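PDB 2I7R: conserved domain protein from Streptococcus pneumoniae, which is of unknown function but belongs to the glyoxalase/bleomycin resistance protein/dioxygenase superfamily and pairs with a second copy of itself. Local coordinates for residues Leu9-Ser14 with His46-Ser51; His25-Lys30 with Ala39-Gly44; Gly64-Ile69 with Gly109-Phe114. All blocks are in the same frame, centred on the assembly; numbering follows the deposited sequence.

Contact 1 (Leu9-Ser14 with His46-Ser51)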
# COMPACT_ATOMS: atom_id res chain seq x y z
N LEU A 9 -2.20 -5.15 -0.58
CA LEU A 9 -0.89 -4.57 -0.67
C LEU A 9 0.07 -5.61 -0.10
O LEU A 9 -0.17 -6.14 0.99
CB LEU A 9 -0.84 -3.27 0.13
CG LEU A 9 0.52 -2.64 0.41
CD1 LEU A 9 1.17 -2.08 -0.88
CD2 LEU A 9 0.38 -1.56 1.47
N ASP A 10 1.12 -5.93 -0.85
CA ASP A 10 2.15 -6.81 -0.31
C ASP A 10 3.38 -5.99 0.07
O ASP A 10 3.78 -5.11 -0.67
CB ASP A 10 2.62 -7.85 -1.33
CG ASP A 10 1.50 -8.68 -1.90
OD1 ASP A 10 0.35 -8.61 -1.42
OD2 ASP A 10 1.80 -9.41 -2.88
N ILE A 11 3.99 -6.35 1.18
CA ILE A 11 5.29 -5.82 1.59
C ILE A 11 6.29 -6.98 1.56
O ILE A 11 6.07 -8.02 2.20
CB ILE A 11 5.28 -5.23 3.05
CG1 ILE A 11 4.03 -4.36 3.33
CG2 ILE A 11 6.64 -4.52 3.35
CD1 ILE A 11 3.83 -3.21 2.32
N ILE A 12 7.37 -6.79 0.81
CA ILE A 12 8.41 -7.82 0.69
C ILE A 12 9.45 -7.58 1.80
O ILE A 12 10.05 -6.47 1.88
CB ILE A 12 9.08 -7.78 -0.67
CG1 ILE A 12 8.08 -7.79 -1.81
CG2 ILE A 12 10.11 -8.90 -0.81
CD1 ILE A 12 6.91 -8.74 -1.60
N VAL A 13 9.64 -8.59 2.64
CA VAL A 13 10.53 -8.53 3.81
C VAL A 13 11.27 -9.87 3.99
O VAL A 13 10.76 -10.91 3.60
CB VAL A 13 9.74 -8.14 5.11
CG1 VAL A 13 9.06 -6.76 4.95
CG2 VAL A 13 8.70 -9.22 5.53
N SER A 14 12.46 -9.86 4.59
CA SER A 14 13.22 -11.11 4.77
C SER A 14 12.78 -11.94 5.97
O SER A 14 12.99 -13.16 6.00
CB SER A 14 14.72 -10.83 4.87
OG SER A 14 14.96 -10.06 6.02
N HIS A 46 -9.59 -4.22 3.19
CA HIS A 46 -8.29 -4.26 2.48
C HIS A 46 -7.44 -5.34 3.13
O HIS A 46 -7.52 -5.56 4.33
CB HIS A 46 -7.65 -2.87 2.62
CG HIS A 46 -6.66 -2.51 1.55
ND1 HIS A 46 -5.51 -3.24 1.30
CD2 HIS A 46 -6.60 -1.44 0.72
CE1 HIS A 46 -4.81 -2.66 0.34
NE2 HIS A 46 -5.44 -1.56 -0.02
N CYS A 47 -6.67 -6.07 2.33
CA CYS A 47 -5.71 -7.05 2.87
C CYS A 47 -4.30 -6.52 2.77
O CYS A 47 -3.97 -5.79 1.86
CB CYS A 47 -5.77 -8.36 2.11
SG CYS A 47 -7.17 -9.32 2.54
N LEU A 48 -3.48 -6.92 3.72
CA LEU A 48 -2.07 -6.57 3.71
C LEU A 48 -1.29 -7.87 3.87
O LEU A 48 -1.40 -8.53 4.90
CB LEU A 48 -1.79 -5.55 4.85
CG LEU A 48 -0.37 -5.05 5.20
CD1 LEU A 48 0.22 -4.16 4.12
CD2 LEU A 48 -0.40 -4.27 6.50
N MSE A 49 -0.50 -8.24 2.87
CA MSE A 49 0.37 -9.41 2.97
C MSE A 49 1.84 -9.04 3.29
O MSE A 49 2.36 -7.99 2.87
CB MSE A 49 0.36 -10.21 1.66
CG MSE A 49 -0.86 -11.11 1.43
SE MSE A 49 -2.61 -10.37 1.84
CE MSE A 49 -3.68 -11.76 0.79
N LEU A 50 2.51 -9.93 4.00
CA LEU A 50 3.97 -9.90 4.10
C LEU A 50 4.47 -11.09 3.31
O LEU A 50 3.93 -12.19 3.43
CB LEU A 50 4.42 -10.01 5.55
CG LEU A 50 3.72 -9.07 6.54
CD1 LEU A 50 4.20 -9.39 7.94
CD2 LEU A 50 4.01 -7.60 6.17
N SER A 51 5.48 -10.89 2.48
CA SER A 51 5.99 -12.00 1.69
C SER A 51 7.50 -11.97 1.64
O SER A 51 8.09 -10.92 1.44
CB SER A 51 5.37 -11.99 0.30
OG SER A 51 6.05 -12.90 -0.54
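Leu9 and Leu48 sit side by side on neighbouring parallel strands, both leaning the same way. Followed outward, Leu9 CB meets His46 CE1 at 4.0 Å; CG, anti to the backbone N (chi1 168°), comes up to Leu48 CD1, and the tip CD2 touches that same methyl at 3.7 Å. On the same face Ile11 slants across Leu48, its CG1 3.9 Å from Leu48 CD1, and Ile11 CB rests on Leu50 CD2. Ile67 of strand 65-70 covers the leucine pair. The opposite face carries Asp10, whose OD1 lies 3.5 Å from Met49 CB (selenomethionine); OD1 also accepts from Gln8, and OD2 is hydrogen-bonded to NE2 of His68 of the second subunit. Five backbone bonds zip the strands from Leu9 N to Val13 N. This is the pairing of first and fourth strands in the βαβββ topology of the glyoxalase superfamily. At one end Cys47 O takes two donors from opposite faces of its plane: Leu9 N at 3.1 Å and His46 ND1 at 3.0 Å. The second bond lies in the plane of the imidazole, which sets the rotation of the ring and makes ND1 the donor.

Contact 2 (His25-Lys30 with Ala39-Gly44)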
# COMPACT_ATOMS: atom_id res chain seq x y z
N HIS A 25 0.93 -6.76 17.16
CA HIS A 25 0.86 -5.90 18.34
C HIS A 25 0.42 -4.49 17.94
O HIS A 25 -0.45 -3.90 18.59
CB HIS A 25 2.19 -5.84 19.10
CG HIS A 25 2.58 -7.14 19.72
ND1 HIS A 25 3.64 -7.89 19.26
CD2 HIS A 25 2.04 -7.83 20.75
CE1 HIS A 25 3.75 -8.98 19.99
NE2 HIS A 25 2.79 -8.97 20.91
N ILE A 26 1.00 -3.97 16.86
CA ILE A 26 0.62 -2.63 16.43
C ILE A 26 -0.86 -2.53 16.02
O ILE A 26 -1.53 -1.56 16.36
CB ILE A 26 1.51 -2.15 15.31
CG1 ILE A 26 2.91 -1.87 15.85
CG2 ILE A 26 0.87 -0.90 14.62
CD1 ILE A 26 3.97 -1.89 14.82
N LEU A 27 -1.35 -3.52 15.30
CA LEU A 27 -2.69 -3.50 14.77
C LEU A 27 -3.69 -4.03 15.79
O LEU A 27 -4.91 -3.85 15.65
CB LEU A 27 -2.77 -4.35 13.51
CG LEU A 27 -2.08 -3.83 12.23
CD1 LEU A 27 -2.06 -4.94 11.18
CD2 LEU A 27 -2.76 -2.52 11.74
N ASP A 28 -3.15 -4.72 16.81
CA ASP A 28 -3.96 -5.34 17.85
C ASP A 28 -4.90 -6.37 17.22
O ASP A 28 -6.04 -6.52 17.64
CB ASP A 28 -4.77 -4.28 18.61
CG ASP A 28 -5.39 -4.82 19.85
OD1 ASP A 28 -4.83 -5.75 20.44
OD2 ASP A 28 -6.44 -4.29 20.25
N LYS A 29 -4.42 -7.06 16.20
CA LYS A 29 -5.14 -8.23 15.68
C LYS A 29 -4.16 -9.20 15.10
O LYS A 29 -3.08 -8.80 14.61
CB LYS A 29 -6.22 -7.87 14.64
CG LYS A 29 -5.71 -7.48 13.29
CD LYS A 29 -6.86 -6.96 12.43
CE LYS A 29 -7.78 -8.07 11.97
NZ LYS A 29 -9.06 -7.47 11.46
N LYS A 30 -4.51 -10.48 15.18
CA LYS A 30 -3.64 -11.53 14.66
C LYS A 30 -3.73 -11.55 13.14
O LYS A 30 -4.72 -11.12 12.58
CB LYS A 30 -4.04 -12.91 15.24
CG LYS A 30 -3.99 -13.00 16.76
CD LYS A 30 -2.58 -13.01 17.26
CE LYS A 30 -2.54 -13.22 18.76
NZ LYS A 30 -1.20 -13.80 19.12
N ALA A 39 2.42 -13.90 5.46
CA ALA A 39 1.38 -13.59 6.46
C ALA A 39 0.30 -12.73 5.82
O ALA A 39 0.59 -11.90 4.93
CB ALA A 39 1.96 -12.87 7.70
N GLN A 40 -0.94 -12.92 6.23
CA GLN A 40 -2.05 -12.20 5.65
C GLN A 40 -2.81 -11.54 6.75
O GLN A 40 -3.23 -12.21 7.69
CB GLN A 40 -3.01 -13.16 4.92
CG GLN A 40 -4.42 -12.58 4.66
CD GLN A 40 -5.39 -13.66 4.15
OE1 GLN A 40 -5.02 -14.49 3.32
NE2 GLN A 40 -6.62 -13.65 4.67
N PHE A 41 -3.03 -10.24 6.61
CA PHE A 41 -3.88 -9.51 7.50
C PHE A 41 -5.07 -9.02 6.71
O PHE A 41 -4.93 -8.62 5.56
CB PHE A 41 -3.15 -8.29 8.09
CG PHE A 41 -2.03 -8.63 9.04
CD1 PHE A 41 -2.25 -8.62 10.41
CD2 PHE A 41 -0.77 -8.95 8.57
CE1 PHE A 41 -1.22 -8.92 11.31
CE2 PHE A 41 0.28 -9.24 9.47
CZ PHE A 41 0.05 -9.22 10.82
N THR A 42 -6.24 -9.04 7.34
CA THR A 42 -7.40 -8.33 6.82
C THR A 42 -7.59 -7.08 7.71
O THR A 42 -7.56 -7.17 8.94
CB THR A 42 -8.63 -9.26 6.78
OG1 THR A 42 -8.32 -10.39 5.93
CG2 THR A 42 -9.87 -8.54 6.23
N ILE A 43 -7.68 -5.92 7.08
CA ILE A 43 -7.91 -4.69 7.80
C ILE A 43 -9.10 -3.98 7.18
O ILE A 43 -8.94 -3.13 6.28
CB ILE A 43 -6.68 -3.73 7.80
CG1 ILE A 43 -5.36 -4.47 8.13
CG2 ILE A 43 -6.95 -2.60 8.78
CD1 ILE A 43 -4.06 -3.67 7.83
N GLY A 44 -10.28 -4.33 7.68
CA GLY A 44 -11.54 -3.82 7.14
C GLY A 44 -11.74 -4.44 5.77
O GLY A 44 -11.85 -5.64 5.63
O HOH W 1 -6.06 -10.23 10.11
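The Phe41 ring meets Lys29 O at its edge, close to the ring plane, with CE1 3.8 Å from the oxygen. Leu27 comes to the ring obliquely, its CD1 3.8 Å from Phe41 CD1, and the carbonyl carbon of Lys30 also comes in at a slant, 4.1 Å from Phe41 CE1. Cys20 and Glu24 of helix 16-27, together with Ala31, touch the ring as well. The contact is part of the helix-on-sheet packing of a glyoxalase-type fold: the end of helix 16-27 and the turn after it cover one face of the sheet at strand 38-43. Leu27 CD1 is shared, since it also touches Ile43 CD1 at 4.1 Å. Leu27 and Ile43 both pack on Ile69 of strand 65-70, and Met4 of the second subunit lies against Leu27 and Lys29.

The helix ends at Leu27; Asp28, with positive phi, turns the chain, and the backbone at Lys29 is extended. The side chain of Lys29 has its CG in the crowded position between backbone N and carbonyl carbon (chi1 75°), and a bend at chi3 (-73°) brings CE to 3.2 Å from Thr42 O. NZ donates a hydrogen bond to Thr42 O at 2.9 Å, tilted out of the carbonyl plane. This edge of strand 38-43 pairs with Tyr33 at Gln40; two residues on, lysine and water take over the backbone of Thr42, while its OG1 is held by Asp32, which also binds Gln40 NE2. The bridging water donates to Lys30 O at 2.9 Å and accepts from Thr42 N at 3.0 Å.

Contact 3 (Gly64-Ile69 with Gly109-Phe114)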
# COMPACT_ATOMS: atom_id res chain seq x y z
N GLY A 64 9.51 4.67 2.49
CA GLY A 64 8.82 5.47 1.49
C GLY A 64 7.34 5.25 1.35
O GLY A 64 6.76 5.65 0.36
N ILE A 65 6.68 4.64 2.33
CA ILE A 65 5.22 4.60 2.27
C ILE A 65 4.60 4.91 3.62
O ILE A 65 5.24 4.80 4.66
CB ILE A 65 4.67 3.23 1.73
CG1 ILE A 65 4.65 2.17 2.85
CG2 ILE A 65 5.42 2.82 0.39
CD1 ILE A 65 4.11 0.77 2.44
N ILE A 66 3.34 5.34 3.57
CA ILE A 66 2.50 5.46 4.76
C ILE A 66 1.21 4.69 4.47
O ILE A 66 0.57 4.89 3.44
CB ILE A 66 2.21 6.96 5.11
CG1 ILE A 66 3.54 7.69 5.44
CG2 ILE A 66 1.22 7.08 6.25
CD1 ILE A 66 3.44 9.18 5.66
N ILE A 67 0.88 3.80 5.39
CA ILE A 67 -0.31 2.96 5.32
C ILE A 67 -1.29 3.60 6.28
O ILE A 67 -1.07 3.57 7.51
CB ILE A 67 0.03 1.53 5.82
CG1 ILE A 67 0.87 0.73 4.78
CG2 ILE A 67 -1.20 0.81 6.24
CD1 ILE A 67 1.55 -0.47 5.45
N HIS A 68 -2.36 4.20 5.73
CA HIS A 68 -3.37 4.90 6.55
C HIS A 68 -4.52 3.98 6.87
O HIS A 68 -5.12 3.37 5.97
CB HIS A 68 -3.94 6.15 5.86
CG HIS A 68 -2.91 7.17 5.47
ND1 HIS A 68 -2.66 8.30 6.23
CD2 HIS A 68 -2.10 7.26 4.39
CE1 HIS A 68 -1.69 9.00 5.66
NE2 HIS A 68 -1.36 8.41 4.52
N ILE A 69 -4.86 3.91 8.16
CA ILE A 69 -5.94 3.07 8.63
C ILE A 69 -6.99 3.93 9.31
O ILE A 69 -6.71 4.59 10.35
CB ILE A 69 -5.43 1.96 9.59
CG1 ILE A 69 -4.36 1.12 8.88
CG2 ILE A 69 -6.63 1.06 10.11
CD1 ILE A 69 -3.54 0.23 9.79
N GLY A 109 10.75 -0.58 8.35
CA GLY A 109 10.66 0.69 7.63
C GLY A 109 9.21 1.17 7.43
O GLY A 109 9.02 2.29 6.96
N LEU A 110 8.20 0.35 7.78
CA LEU A 110 6.79 0.76 7.51
C LEU A 110 6.41 1.85 8.48
O LEU A 110 6.89 1.83 9.61
CB LEU A 110 5.79 -0.37 7.68
CG LEU A 110 6.03 -1.57 6.75
CD1 LEU A 110 5.38 -2.79 7.29
CD2 LEU A 110 5.59 -1.21 5.38
N VAL A 111 5.55 2.75 8.01
CA VAL A 111 4.96 3.83 8.81
C VAL A 111 3.43 3.71 8.69
O VAL A 111 2.87 3.53 7.60
CB VAL A 111 5.42 5.26 8.30
CG1 VAL A 111 4.66 6.39 9.04
CG2 VAL A 111 7.00 5.45 8.35
N LEU A 112 2.76 3.80 9.82
CA LEU A 112 1.32 3.60 9.84
C LEU A 112 0.68 4.88 10.36
O LEU A 112 1.23 5.53 11.25
CB LEU A 112 0.91 2.38 10.69
CG LEU A 112 1.22 1.02 10.02
CD1 LEU A 112 2.68 0.66 10.19
CD2 LEU A 112 0.33 -0.12 10.57
N ASP A 113 -0.47 5.21 9.78
CA ASP A 113 -1.30 6.31 10.30
C ASP A 113 -2.64 5.76 10.71
O ASP A 113 -3.35 5.16 9.91
CB ASP A 113 -1.46 7.39 9.22
CG ASP A 113 -2.40 8.52 9.63
OD1 ASP A 113 -2.48 8.83 10.82
OD2 ASP A 113 -3.05 9.10 8.74
N PHE A 114 -2.97 5.90 12.00
CA PHE A 114 -4.32 5.66 12.48
C PHE A 114 -5.06 7.01 12.51
O PHE A 114 -4.67 7.92 13.25
CB PHE A 114 -4.28 5.00 13.87
CG PHE A 114 -3.55 3.67 13.89
CD1 PHE A 114 -4.25 2.49 13.68
CD2 PHE A 114 -2.18 3.61 14.10
CE1 PHE A 114 -3.58 1.25 13.71
CE2 PHE A 114 -1.49 2.38 14.13
CZ PHE A 114 -2.19 1.20 13.93
O HOH W 2 7.48 3.55 4.98
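Leu110 CD2 gathers two isoleucine tips, Ile65 CD1 at 3.8 Å and Ile67 CD1 at 4.1 Å; the first lies alongside, the second slants across. Further along, on the face of Ile67, Ile69 CD1 sits 4.0 Å from Leu112 CD2 and also touches Phe114 CE1, the three side chains pointing the same way. Leu27 of helix 16-27 packs on Ile69 and Leu112, and Leu9 and Ile11 of strand 5-12 meet Ile67 and Ile65. On the other face, Ile66 CG1 meets Val111 CG1 at 4.0 Å, and Ile66 CG2 lies over one face of the His68 ring, offset toward its rim.

The strands run parallel, joined by the hydrogen bonds Ile67 N to Val111 O, Asp113 N to Ile67 O and Ile69 N to Asp113 O. They are the first and fourth strands of a mixed sheet with the strand order 1-4-3-2, the same order as in the other sheet of this glyoxalase-type fold. Before the first of these bonds, a water accepts from Ile65 N at 3.0 Å and donates to Gly109 O at 2.8 Å.

At the polar edge Asp113 CG stands anti to the backbone N (chi1 175°), and OD2 accepts a hydrogen bond from His68 ND1 at 2.7 Å through its anti lone pair. The oxygen is near the plane of the imidazole, yet the carboxylate is turned 83° from the ring. The other oxygen, OD1, accepts from Leu102 N, while His68 NE2 is hydrogen-bonded to Asp10 OD2 of the second subunit.

In the fold
Contacts 1 and 3 are equivalent joints in two four-stranded sheets: each pairs the first strand with the fourth, in parallel. Contact 2 falls within the chain span bounded by contact 1 and shares its sheet, strands 38-43 and 46-51 being antiparallel neighbours; their centres lie about 11 Å apart. Contact 3 comes later in the chain, about 13 Å from contact 1 and 14 Å from contact 2, centre to centre. Apolar side chains from all three meet between the sheets, Leu27 and Ile43 with Ile69, Leu9 and Leu48 with Ile67. The outer strands 5-12 and 65-70 both continue into antiparallel pairing with the second subunit, so each sheet runs on across the dimer interface.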